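Local coordinates for putative metal resistance protein (Proteus mirabilis, PDB 6C29) that primes the disulfide isomerase ScsC through its periplasmic tandem immunoglobulin-fold domain, probably as part of a membrane-bound protein-disulfide reductase, at residues S165-S170 against K225-V230; G81-G86 against G194-T199; V30-E35 against D103-V108. All blocks are in the same frame, centred on the assembly; numbering follows the deposited sequence. Where two conformers were deposited one is given.

Contact 1: S165-S170 against K225-V230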
ATOM      1  N   SER A 165     -20.552  -9.684 -13.799  1.00 29.48           N
ATOM      2  CA  SER A 165     -19.657  -8.565 -13.480  1.00 26.85           C
ATOM      3  C   SER A 165     -19.620  -8.226 -11.988  1.00 22.47           C
ATOM      4  O   SER A 165     -19.418  -7.073 -11.616  1.00 22.76           O
ATOM      5  CB  SER A 165     -20.058  -7.316 -14.265  1.00 32.61           C
ATOM      6  OG  SER A 165     -20.055  -7.584 -15.652  1.00 41.40           O
ATOM      7  N   GLN A 166     -19.800  -9.251 -11.158  1.00 21.58           N
ATOM      8  CA  GLN A 166     -19.807  -9.109  -9.706  1.00 21.32           C
ATOM      9  C   GLN A 166     -18.949 -10.184  -9.054  1.00 16.79           C
ATOM     10  O   GLN A 166     -19.144 -11.386  -9.292  1.00 17.60           O
ATOM     11  CB  GLN A 166     -21.227  -9.212  -9.187  1.00 25.83           C
ATOM     12  CG  GLN A 166     -21.370  -9.015  -7.712  1.00 32.46           C
ATOM     13  CD  GLN A 166     -22.807  -9.170  -7.303  1.00 42.84           C
ATOM     14  OE1 GLN A 166     -23.654  -8.356  -7.666  1.00 45.76           O
ATOM     15  NE2 GLN A 166     -23.106 -10.249  -6.594  1.00 45.71           N
ATOM     16  N   LEU A 167     -17.988  -9.748  -8.247  1.00 16.60           N
ATOM     17  CA  LEU A 167     -17.146 -10.644  -7.467  1.00 16.64           C
ATOM     18  C   LEU A 167     -17.737 -10.848  -6.102  1.00 15.41           C
ATOM     19  O   LEU A 167     -18.087  -9.868  -5.435  1.00 15.52           O
ATOM     20  CB  LEU A 167     -15.749 -10.063  -7.346  1.00 16.99           C
ATOM     21  CG  LEU A 167     -14.732 -10.754  -6.439  1.00 16.32           C
ATOM     22  CD1 LEU A 167     -14.323 -12.058  -7.015  1.00 18.28           C
ATOM     23  CD2 LEU A 167     -13.494  -9.842  -6.258  1.00 18.12           C
ATOM     24  N   THR A 168     -17.876 -12.105  -5.688  1.00 16.60           N
ATOM     25  CA  THR A 168     -18.334 -12.426  -4.341  0.61 16.89           C
ATOM     26  C   THR A 168     -17.275 -13.214  -3.603  1.00 16.59           C
ATOM     27  O   THR A 168     -16.698 -14.145  -4.160  1.00 18.34           O
ATOM     28  CB  THR A 168     -19.639 -13.236  -4.345  0.61 21.39           C
ATOM     29  OG1 THR A 168     -20.670 -12.469  -4.975  0.61 23.97           O
ATOM     30  CG2 THR A 168     -20.063 -13.580  -2.918  0.61 20.85           C
ATOM     31  N   LEU A 169     -17.026 -12.852  -2.343  1.00 15.16           N
ATOM     32  CA  LEU A 169     -16.093 -13.542  -1.466  1.00 15.07           C
ATOM     33  C   LEU A 169     -16.797 -14.065  -0.233  1.00 16.30           C
ATOM     34  O   LEU A 169     -17.729 -13.440   0.277  1.00 16.64           O
ATOM     35  CB  LEU A 169     -14.971 -12.621  -0.981  1.00 14.64           C
ATOM     36  CG  LEU A 169     -14.236 -11.721  -1.957  1.00 15.63           C
ATOM     37  CD1 LEU A 169     -13.147 -10.888  -1.225  1.00 18.52           C
ATOM     38  CD2 LEU A 169     -13.647 -12.516  -3.062  1.00 19.15           C
ATOM     39  N   SER A 170     -16.287 -15.185   0.267  1.00 16.57           N
ATOM     40  CA  SER A 170     -16.724 -15.737   1.528  0.54 18.69           C
ATOM     41  C   SER A 170     -15.480 -16.001   2.348  1.00 16.46           C
ATOM     42  O   SER A 170     -14.596 -16.726   1.901  1.00 17.45           O
ATOM     43  CB  SER A 170     -17.537 -17.010   1.307  0.54 21.34           C
ATOM     44  OG  SER A 170     -17.652 -17.755   2.499  0.54 23.09           O
ATOM     45  N   LYS A 225      -8.112 -15.002 -12.547  1.00 20.08           N
ATOM     46  CA  LYS A 225      -7.188 -13.894 -12.285  1.00 21.21           C
ATOM     47  C   LYS A 225      -6.847 -13.817 -10.795  1.00 20.85           C
ATOM     48  O   LYS A 225      -7.510 -14.436  -9.955  1.00 18.93           O
ATOM     49  CB  LYS A 225      -7.802 -12.557 -12.727  1.00 23.77           C
ATOM     50  CG  LYS A 225      -8.225 -12.479 -14.180  1.00 35.09           C
ATOM     51  CD  LYS A 225      -7.113 -12.413 -15.207  1.00 50.28           C
ATOM     52  CE  LYS A 225      -7.769 -12.183 -16.579  1.00 65.30           C
ATOM     53  NZ  LYS A 225      -6.850 -11.868 -17.702  1.00 73.64           N
ATOM     54  N   ALA A 226      -5.829 -13.030 -10.449  1.00 16.16           N
ATOM     55  CA  ALA A 226      -5.372 -12.953  -9.066  1.00 15.74           C
ATOM     56  C   ALA A 226      -6.411 -12.298  -8.177  1.00 16.18           C
ATOM     57  O   ALA A 226      -7.022 -11.279  -8.552  1.00 17.29           O
ATOM     58  CB  ALA A 226      -4.061 -12.201  -8.980  1.00 15.65           C
ATOM     59  N   LEU A 227      -6.639 -12.918  -7.024  1.00 15.30           N
ATOM     60  CA  LEU A 227      -7.448 -12.355  -5.958  1.00 16.28           C
ATOM     61  C   LEU A 227      -6.494 -11.969  -4.841  1.00 16.42           C
ATOM     62  O   LEU A 227      -6.009 -12.798  -4.082  1.00 17.51           O
ATOM     63  CB  LEU A 227      -8.502 -13.350  -5.467  1.00 15.72           C
ATOM     64  CG  LEU A 227      -9.363 -12.872  -4.291  1.00 16.56           C
ATOM     65  CD1 LEU A 227     -10.137 -11.604  -4.618  1.00 17.72           C
ATOM     66  CD2 LEU A 227     -10.300 -13.954  -3.873  1.00 16.40           C
ATOM     67  N   SER A 228      -6.264 -10.679  -4.729  1.00 13.75           N
ATOM     68  CA  SER A 228      -5.328 -10.112  -3.754  1.00 12.43           C
ATOM     69  C   SER A 228      -6.069  -9.031  -3.011  1.00 11.35           C
ATOM     70  O   SER A 228      -6.713  -8.150  -3.629  1.00 12.91           O
ATOM     71  CB  SER A 228      -4.096  -9.534  -4.461  1.00 15.85           C
ATOM     72  OG  SER A 228      -3.268  -8.792  -3.573  1.00 17.85           O
ATOM     73  N   PHE A 229      -6.013  -9.085  -1.677  1.00 10.93           N
ATOM     74  CA  PHE A 229      -6.675  -8.094  -0.862  1.00 10.43           C
ATOM     75  C   PHE A 229      -6.092  -8.120   0.537  1.00 10.61           C
ATOM     76  O   PHE A 229      -5.423  -9.066   0.932  1.00 10.37           O
ATOM     77  CB  PHE A 229      -8.205  -8.300  -0.851  1.00 10.75           C
ATOM     78  CG  PHE A 229      -8.661  -9.603  -0.282  1.00 12.44           C
ATOM     79  CD1 PHE A 229      -8.908  -9.755   1.065  1.00 12.55           C
ATOM     80  CD2 PHE A 229      -8.909 -10.663  -1.124  1.00 14.55           C
ATOM     81  CE1 PHE A 229      -9.370 -10.960   1.574  1.00 14.39           C
ATOM     82  CE2 PHE A 229      -9.389 -11.876  -0.622  1.00 13.65           C
ATOM     83  CZ  PHE A 229      -9.619 -12.018   0.715  1.00 13.68           C
ATOM     84  N   VAL A 230      -6.367  -7.047   1.252  1.00  8.69           N
ATOM     85  CA  VAL A 230      -6.102  -6.930   2.659  1.00  8.36           C
ATOM     86  C   VAL A 230      -7.440  -6.893   3.378  1.00  9.50           C
ATOM     87  O   VAL A 230      -8.332  -6.148   3.009  1.00 10.30           O
ATOM     88  CB  VAL A 230      -5.275  -5.676   2.952  1.00  9.48           C
ATOM     89  CG1 VAL A 230      -5.201  -5.398   4.468  1.00 11.11           C
ATOM     90  CG2 VAL A 230      -3.893  -5.804   2.291  1.00 11.27           C
TER
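In the buried core of the second of the tandem immunoglobulin-fold units, Leu169 reaches across from one sheet of the sandwich to meet Leu227 and Phe229 on the other. Its two methyls divide the work. Leu169 CD1 sits over one face of the Phe229 ring, 4.3 Å from the centroid and 23° off the ring normal, displaced toward the CE2–CZ rim; this is a CH-pi contact. CD2 instead presses on Leu227, with Leu169 CD2 and Leu227 CD2 3.7 Å apart as the two side chains run past each other in opposite directions. Leu227 CD1 also touches Leu167, whose CD2 comes within 4.1 Å of it at a slant. The ring of Phe229 is carried up between its own backbone N and carbonyl carbon (chi1 62°), which turns a face to Leu169. Leu227 CG lies at the edge of that ring, in its plane. Val207, Val240 and Ile244 add to the apolar surroundings. Strand 166-173 belongs to the four-stranded sheet and strand 226-233 to the three-stranded one; the axes of 166-170 and 226-230 pass 11.1 Å apart at 62°. Apolar side chains packed between two facing antiparallel sheets are characteristic of the core of an immunoglobulin-type beta sandwich.

Contact 2: G81-G86 against G194-T199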
ATOM      1  N   GLY A  81     -16.761  12.603  -4.075  1.00 38.33           N
ATOM      2  CA  GLY A  81     -17.487  11.660  -4.920  1.00 38.62           C
ATOM      3  C   GLY A  81     -16.621  10.597  -5.596  1.00 43.11           C
ATOM      4  O   GLY A  81     -17.080   9.951  -6.542  1.00 40.10           O
ATOM      5  N   ILE A  82     -15.395  10.416  -5.090  1.00 50.96           N
ATOM      6  CA  ILE A  82     -14.384   9.493  -5.649  1.00 55.53           C
ATOM      7  C   ILE A  82     -13.971   8.397  -4.641  1.00 52.95           C
ATOM      8  O   ILE A  82     -13.548   8.738  -3.534  1.00 58.85           O
ATOM      9  CB  ILE A  82     -13.092  10.282  -6.054  1.00 63.04           C
ATOM     10  CG1 ILE A  82     -13.440  11.546  -6.852  1.00 70.89           C
ATOM     11  CG2 ILE A  82     -12.101   9.401  -6.796  1.00 57.55           C
ATOM     12  CD1 ILE A  82     -14.158  11.286  -8.162  1.00 74.40           C
ATOM     13  N   HIS A  83     -14.095   7.110  -4.986  1.00 40.80           N
ATOM     14  CA  HIS A  83     -13.579   6.043  -4.112  1.00 37.14           C
ATOM     15  C   HIS A  83     -12.096   5.754  -4.321  1.00 33.96           C
ATOM     16  O   HIS A  83     -11.673   5.437  -5.438  1.00 34.32           O
ATOM     17  CB  HIS A  83     -14.325   4.733  -4.296  1.00 38.04           C
ATOM     18  CG  HIS A  83     -13.954   3.688  -3.281  1.00 40.15           C
ATOM     19  ND1 HIS A  83     -14.297   3.788  -1.949  1.00 42.00           N
ATOM     20  CD2 HIS A  83     -13.263   2.528  -3.402  1.00 37.88           C
ATOM     21  CE1 HIS A  83     -13.844   2.731  -1.295  1.00 37.01           C
ATOM     22  NE2 HIS A  83     -13.210   1.951  -2.153  1.00 34.22           N
ATOM     23  N   THR A  84     -11.325   5.828  -3.238  1.00 28.09           N
ATOM     24  CA  THR A  84      -9.870   5.639  -3.296  1.00 23.12           C
ATOM     25  C   THR A  84      -9.339   4.843  -2.111  1.00 18.73           C
ATOM     26  O   THR A  84      -9.979   4.777  -1.055  1.00 19.47           O
ATOM     27  CB  THR A  84      -9.150   6.966  -3.347  1.00 30.51           C
ATOM     28  OG1 THR A  84      -9.494   7.740  -2.196  1.00 34.60           O
ATOM     29  CG2 THR A  84      -9.543   7.730  -4.600  1.00 37.31           C
ATOM     30  N   GLN A  85      -8.170   4.235  -2.301  1.00 14.99           N
ATOM     31  CA  GLN A  85      -7.485   3.479  -1.261  1.00 13.23           C
ATOM     32  C   GLN A  85      -6.120   4.119  -1.012  1.00 12.98           C
ATOM     33  O   GLN A  85      -5.368   4.344  -1.959  1.00 12.56           O
ATOM     34  CB  GLN A  85      -7.331   2.007  -1.646  1.00 15.51           C
ATOM     35  CG  GLN A  85      -8.699   1.376  -1.915  1.00 15.38           C
ATOM     36  CD  GLN A  85      -8.644  -0.049  -2.359  1.00 16.61           C
ATOM     37  OE1 GLN A  85      -9.422  -0.877  -1.883  1.00 19.94           O
ATOM     38  NE2 GLN A  85      -7.792  -0.344  -3.325  1.00 15.79           N
ATOM     39  N   GLY A  86      -5.817   4.443   0.241  1.00 10.72           N
ATOM     40  CA  GLY A  86      -4.574   5.140   0.529  1.00 10.95           C
ATOM     41  C   GLY A  86      -4.464   5.538   1.977  1.00 11.07           C
ATOM     42  O   GLY A  86      -4.905   4.804   2.870  1.00 10.64           O
ATOM     43  N   GLY A 194     -15.608  -1.680  -7.586  1.00 17.28           N
ATOM     44  CA  GLY A 194     -16.412  -0.738  -6.845  1.00 17.60           C
ATOM     45  C   GLY A 194     -16.205  -0.819  -5.344  1.00 17.54           C
ATOM     46  O   GLY A 194     -15.289  -1.519  -4.865  1.00 18.63           O
ATOM     47  N   ILE A 195     -17.033  -0.085  -4.586  1.00 17.38           N
ATOM     48  CA  ILE A 195     -16.973  -0.077  -3.125  1.00 15.37           C
ATOM     49  C   ILE A 195     -17.437  -1.450  -2.611  1.00 15.73           C
ATOM     50  O   ILE A 195     -18.570  -1.859  -2.904  1.00 15.77           O
ATOM     51  CB  ILE A 195     -17.847   1.037  -2.535  1.00 17.09           C
ATOM     52  CG1 ILE A 195     -17.411   2.385  -3.129  1.00 23.88           C
ATOM     53  CG2 ILE A 195     -17.760   1.028  -1.032  1.00 14.78           C
ATOM     54  CD1 ILE A 195     -18.349   3.506  -2.768  1.00 24.67           C
ATOM     55  N   PRO A 196     -16.581  -2.157  -1.848  1.00 15.33           N
ATOM     56  CA  PRO A 196     -16.979  -3.475  -1.331  1.00 14.97           C
ATOM     57  C   PRO A 196     -18.165  -3.377  -0.404  1.00 13.54           C
ATOM     58  O   PRO A 196     -18.215  -2.458   0.401  1.00 15.76           O
ATOM     59  CB  PRO A 196     -15.751  -3.948  -0.549  1.00 18.77           C
ATOM     60  CG  PRO A 196     -14.634  -3.161  -1.073  1.00 21.23           C
ATOM     61  CD  PRO A 196     -15.181  -1.839  -1.482  1.00 17.81           C
ATOM     62  N   GLN A 197     -19.122  -4.300  -0.539  1.00 12.38           N
ATOM     63  CA  GLN A 197     -20.250  -4.424   0.396  1.00 12.06           C
ATOM     64  C   GLN A 197     -20.059  -5.621   1.295  1.00 12.09           C
ATOM     65  O   GLN A 197     -19.989  -6.733   0.824  1.00 13.52           O
ATOM     66  CB  GLN A 197     -21.582  -4.577  -0.326  1.00 15.88           C
ATOM     67  CG  GLN A 197     -21.896  -3.421  -1.229  1.00 23.59           C
ATOM     68  CD  GLN A 197     -23.256  -3.502  -1.913  1.00 29.55           C
ATOM     69  OE1 GLN A 197     -24.105  -4.356  -1.604  1.00 31.69           O
ATOM     70  NE2 GLN A 197     -23.456  -2.611  -2.876  1.00 32.06           N
ATOM     71  N   LEU A 198     -19.957  -5.373   2.588  1.00 11.46           N
ATOM     72  CA  LEU A 198     -19.626  -6.391   3.581  1.00 11.27           C
ATOM     73  C   LEU A 198     -20.810  -6.701   4.471  1.00 10.98           C
ATOM     74  O   LEU A 198     -21.495  -5.800   4.945  1.00 11.93           O
ATOM     75  CB  LEU A 198     -18.467  -5.935   4.469  1.00 11.27           C
ATOM     76  CG  LEU A 198     -17.076  -5.968   3.832  1.00 15.06           C
ATOM     77  CD1 LEU A 198     -16.949  -4.923   2.756  1.00 21.55           C
ATOM     78  CD2 LEU A 198     -15.996  -5.757   4.915  1.00 14.73           C
ATOM     79  N   THR A 199     -21.035  -7.996   4.680  1.00 10.10           N
ATOM     80  CA  THR A 199     -22.042  -8.513   5.597  1.00 11.31           C
ATOM     81  C   THR A 199     -21.447  -9.602   6.419  1.00 11.66           C
ATOM     82  O   THR A 199     -20.890 -10.548   5.862  1.00 14.27           O
ATOM     83  CB  THR A 199     -23.265  -9.076   4.875  1.00 15.07           C
ATOM     84  OG1 THR A 199     -23.800  -8.071   4.013  1.00 18.40           O
ATOM     85  CG2 THR A 199     -24.336  -9.471   5.900  1.00 19.31           C
TER
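His83 ND1 is hydrogen-bonded to Asp78 OD1, and Ile195 covers the same imidazole from one face. Ile195 lays its CG1 methylene there, 3.8 Å from the centroid of the His83 ring and 21° off the normal, a CH-pi contact displaced toward the ND1 side: His83 ND1 is the nearest ring atom, at 3.6 Å from Ile195 CG1. The end methyl follows more loosely, Ile195 CD1 lying 4.1 Å from His83 ND1. Within this interface between the tandem immunoglobulin-fold units, His83 leads into strand 84-88 of the first, while Ile195, exposed, lies in an irregular part of strand 191-201 of the second. With its CG anti to the backbone N (chi1 -172°), the histidine holds its ring out toward that strand, and the bond to Asp78 limits its rotation. Ile195 touches Asp78 too. Nearby, Gln85 NE2 is gripped by two backbone oxygens, Ser48 O and Leu185 O; the Leu185 bond joins the two units, and the His83–Ile195 contact joins them too, through an aliphatic side chain laid on the imidazole. Pro196 comes up obliquely near the other ring nitrogen, its CD 4.3 Å from His83 NE2, and packs on Ile183, Leu185 and Val207 of its own unit.

Contact 3: V30-E35 against D103-V108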
ATOM      1  N   VAL A  30      20.127  -2.906   1.916  1.00 23.49           N
ATOM      2  CA  VAL A  30      19.758  -1.603   2.428  1.00 20.07           C
ATOM      3  C   VAL A  30      18.305  -1.621   2.907  1.00 17.50           C
ATOM      4  O   VAL A  30      17.425  -2.106   2.210  1.00 20.88           O
ATOM      5  CB  VAL A  30      19.942  -0.483   1.365  1.00 21.00           C
ATOM      6  CG1 VAL A  30      19.736   0.852   1.974  1.00 22.79           C
ATOM      7  CG2 VAL A  30      21.338  -0.555   0.758  1.00 22.92           C
ATOM      8  N   LYS A  31      18.087  -1.087   4.105  1.00 15.31           N
ATOM      9  CA  LYS A  31      16.756  -0.812   4.628  1.00 13.27           C
ATOM     10  C   LYS A  31      16.562   0.695   4.562  1.00 12.88           C
ATOM     11  O   LYS A  31      17.453   1.457   4.963  1.00 13.61           O
ATOM     12  CB  LYS A  31      16.624  -1.312   6.067  1.00 16.70           C
ATOM     13  CG  LYS A  31      16.583  -2.819   6.168  1.00 20.94           C
ATOM     14  CD  LYS A  31      16.699  -3.325   7.607  1.00 24.24           C
ATOM     15  CE  LYS A  31      15.591  -2.866   8.522  1.00 25.02           C
ATOM     16  NZ  LYS A  31      15.803  -3.510   9.844  1.00 26.32           N
ATOM     17  N   ILE A  32      15.408   1.107   4.042  1.00 13.27           N
ATOM     18  CA  ILE A  32      15.049   2.508   3.869  1.00 13.22           C
ATOM     19  C   ILE A  32      13.682   2.741   4.503  1.00 13.53           C
ATOM     20  O   ILE A  32      12.762   1.938   4.317  1.00 14.34           O
ATOM     21  CB  ILE A  32      15.012   2.861   2.384  1.00 14.81           C
ATOM     22  CG1 ILE A  32      16.401   2.672   1.779  1.00 17.97           C
ATOM     23  CG2 ILE A  32      14.548   4.267   2.161  1.00 18.42           C
ATOM     24  CD1 ILE A  32      16.325   2.288   0.363  1.00 27.46           C
ATOM     25  N   LEU A  33      13.536   3.840   5.229  1.00 12.80           N
ATOM     26  CA  LEU A  33      12.245   4.293   5.696  1.00 13.36           C
ATOM     27  C   LEU A  33      11.911   5.562   4.996  1.00 12.37           C
ATOM     28  O   LEU A  33      12.665   6.523   5.076  1.00 12.99           O
ATOM     29  CB  LEU A  33      12.229   4.549   7.203  1.00 15.17           C
ATOM     30  CG  LEU A  33      12.150   3.315   8.077  1.00 18.13           C
ATOM     31  CD1 LEU A  33      12.357   3.692   9.524  1.00 20.96           C
ATOM     32  CD2 LEU A  33      10.780   2.639   7.914  1.00 15.45           C
ATOM     33  N   LEU A  34      10.787   5.586   4.316  1.00 10.96           N
ATOM     34  CA  LEU A  34      10.296   6.773   3.639  1.00 11.59           C
ATOM     35  C   LEU A  34       9.108   7.322   4.411  1.00 11.27           C
ATOM     36  O   LEU A  34       8.043   6.728   4.399  1.00 12.82           O
ATOM     37  CB  LEU A  34       9.892   6.460   2.213  1.00 12.28           C
ATOM     38  CG  LEU A  34       9.286   7.614   1.468  1.00 14.84           C
ATOM     39  CD1 LEU A  34      10.323   8.717   1.283  1.00 17.18           C
ATOM     40  CD2 LEU A  34       8.763   7.133   0.123  1.00 17.47           C
ATOM     41  N   GLU A  35       9.274   8.447   5.095  1.00 10.72           N
ATOM     42  CA  GLU A  35       8.214   9.080   5.856  1.00  9.97           C
ATOM     43  C   GLU A  35       7.549  10.147   4.992  1.00  9.68           C
ATOM     44  O   GLU A  35       8.235  10.931   4.327  1.00 12.75           O
ATOM     45  CB  GLU A  35       8.757   9.754   7.119  1.00 11.38           C
ATOM     46  CG  GLU A  35       9.448   8.813   8.082  1.00 14.55           C
ATOM     47  CD  GLU A  35      10.200   9.581   9.165  1.00 19.25           C
ATOM     48  OE1 GLU A  35       9.571   9.975  10.188  1.00 21.37           O
ATOM     49  OE2 GLU A  35      11.400   9.868   8.958  1.00 20.19           O
ATOM     50  N   ASP A 103      28.134   3.267  -2.144  1.00 25.80           N
ATOM     51  CA  ASP A 103      27.977   3.778  -0.789  1.00 27.58           C
ATOM     52  C   ASP A 103      26.944   4.910  -0.824  1.00 25.42           C
ATOM     53  O   ASP A 103      26.584   5.461   0.206  1.00 29.73           O
ATOM     54  CB  ASP A 103      29.313   4.268  -0.222  1.00 34.53           C
ATOM     55  CG  ASP A 103      30.331   3.131  -0.035  1.00 41.23           C
ATOM     56  OD1 ASP A 103      29.916   2.005   0.319  1.00 43.41           O
ATOM     57  OD2 ASP A 103      31.544   3.368  -0.221  1.00 43.23           O
ATOM     58  N   ASN A 104      26.514   5.273  -2.026  1.00 20.71           N
ATOM     59  CA  ASN A 104      25.508   6.294  -2.214  1.00 21.80           C
ATOM     60  C   ASN A 104      24.265   5.730  -2.869  1.00 21.85           C
ATOM     61  O   ASN A 104      24.327   4.871  -3.759  1.00 23.52           O
ATOM     62  CB  ASN A 104      26.094   7.419  -3.056  1.00 26.06           C
ATOM     63  CG  ASN A 104      27.263   8.085  -2.369  1.00 34.77           C
ATOM     64  OD1 ASN A 104      27.087   8.936  -1.501  1.00 39.88           O
ATOM     65  ND2 ASN A 104      28.474   7.674  -2.742  1.00 36.66           N
ATOM     66  N   LEU A 105      23.129   6.213  -2.415  1.00 19.95           N
ATOM     67  CA  LEU A 105      21.874   5.817  -2.986  1.00 22.49           C
ATOM     68  C   LEU A 105      21.120   7.084  -3.325  1.00 22.97           C
ATOM     69  O   LEU A 105      20.880   7.927  -2.466  1.00 27.17           O
ATOM     70  CB  LEU A 105      21.128   4.915  -2.011  1.00 26.67           C
ATOM     71  CG  LEU A 105      19.877   4.221  -2.521  1.00 30.93           C
ATOM     72  CD1 LEU A 105      20.144   3.381  -3.731  1.00 26.87           C
ATOM     73  CD2 LEU A 105      19.354   3.371  -1.398  1.00 36.47           C
ATOM     74  N   ASN A 106      20.802   7.223  -4.601  1.00 17.79           N
ATOM     75  CA  ASN A 106      20.106   8.372  -5.114  1.00 18.25           C
ATOM     76  C   ASN A 106      18.879   7.902  -5.805  1.00 19.65           C
ATOM     77  O   ASN A 106      18.942   6.955  -6.588  1.00 22.62           O
ATOM     78  CB  ASN A 106      20.982   9.164  -6.079  1.00 24.86           C
ATOM     79  CG  ASN A 106      22.335   9.451  -5.503  1.00 32.06           C
ATOM     80  OD1 ASN A 106      23.309   8.738  -5.760  1.00 33.29           O
ATOM     81  ND2 ASN A 106      22.395  10.467  -4.665  1.00 32.92           N
ATOM     82  N   GLY A 107      17.758   8.527  -5.498  1.00 19.18           N
ATOM     83  CA  GLY A 107      16.520   8.156  -6.159  1.00 18.45           C
ATOM     84  C   GLY A 107      15.596   9.348  -6.308  1.00 15.50           C
ATOM     85  O   GLY A 107      15.803  10.405  -5.729  1.00 17.88           O
ATOM     86  N   VAL A 108      14.572   9.175  -7.130  1.00 14.94           N
ATOM     87  CA  VAL A 108      13.528  10.169  -7.266  1.00 15.39           C
ATOM     88  C   VAL A 108      12.204   9.531  -6.885  1.00 13.01           C
ATOM     89  O   VAL A 108      11.762   8.556  -7.498  1.00 13.78           O
ATOM     90  CB  VAL A 108      13.450  10.711  -8.681  1.00 15.69           C
ATOM     91  CG1 VAL A 108      12.265  11.661  -8.805  1.00 17.03           C
ATOM     92  CG2 VAL A 108      14.766  11.399  -9.043  1.00 17.06           C
TER
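Leu105 and Ile32 meet tip to tip in the interior of the first immunoglobulin-fold unit, and this is the tight point of the contact: Leu105 CD2 and Ile32 CD1 are 3.7 Å apart. Each side chain is stretched toward the other sheet. Leu105 has its CG anti to the backbone N (chi1 -171°), which places CG and its methyls where CD2 can meet the isoleucine, and Ile32 reaches with the long ethyl branch, so that one methyl from each residue does the touching. The same Leu105 methyl brushes Val30 more loosely, with Val30 CG1 4.2 Å from Leu105 CD2. The two segments bury 80 Å² between them, and other side chains share the core here: Trp60 and Leu97 each touch both Ile32 and Leu105, while Val30 also leans on Val100 and Leu129. Strand 30-38 lies in the four-stranded antiparallel sheet and strand 104-114 in the three-stranded sheet facing it, so the leucine and the isoleucine meet across the inside of a beta sandwich in the DsbD N-terminal family region. Several neighbouring residues on the outer side of each strand are polar. Lys31, partly exposed, turns to helix 137-145, where its NZ makes a salt bridge with Glu138 OE1 and the side chain a cation-pi contact with Tyr141. On the other strand, Asn104 is exposed, and Asn106 gives its ND2 to Asn126 OD1 on the adjacent strand 118-128, while its backbone N is held by the side chain of Gln62. Farther along strand 30-38, Glu35 is also partly exposed, and its OE2 forms a salt bridge with Arg19 NH1.

Overall arrangement
Contacts 1 and 3 are the core contacts, one in each of the two tandem immunoglobulin-fold units and on opposite sides of the chain's centre, their centres about 34 Å apart. Both join a four-stranded sheet to its three-stranded partner, but contact 1 uses an aromatic ring as well as leucines and buries more surface, whereas contact 3 is purely aliphatic. Contact 2 is the surface contact and links the units to each other; its histidine ring is hydrogen-bonded to an aspartate while an isoleucine covers one face. Contacts 1 and 2 share the sheet that holds strands 166-173 and 191-201, with centres about 13 Å apart, yet their segments do not touch.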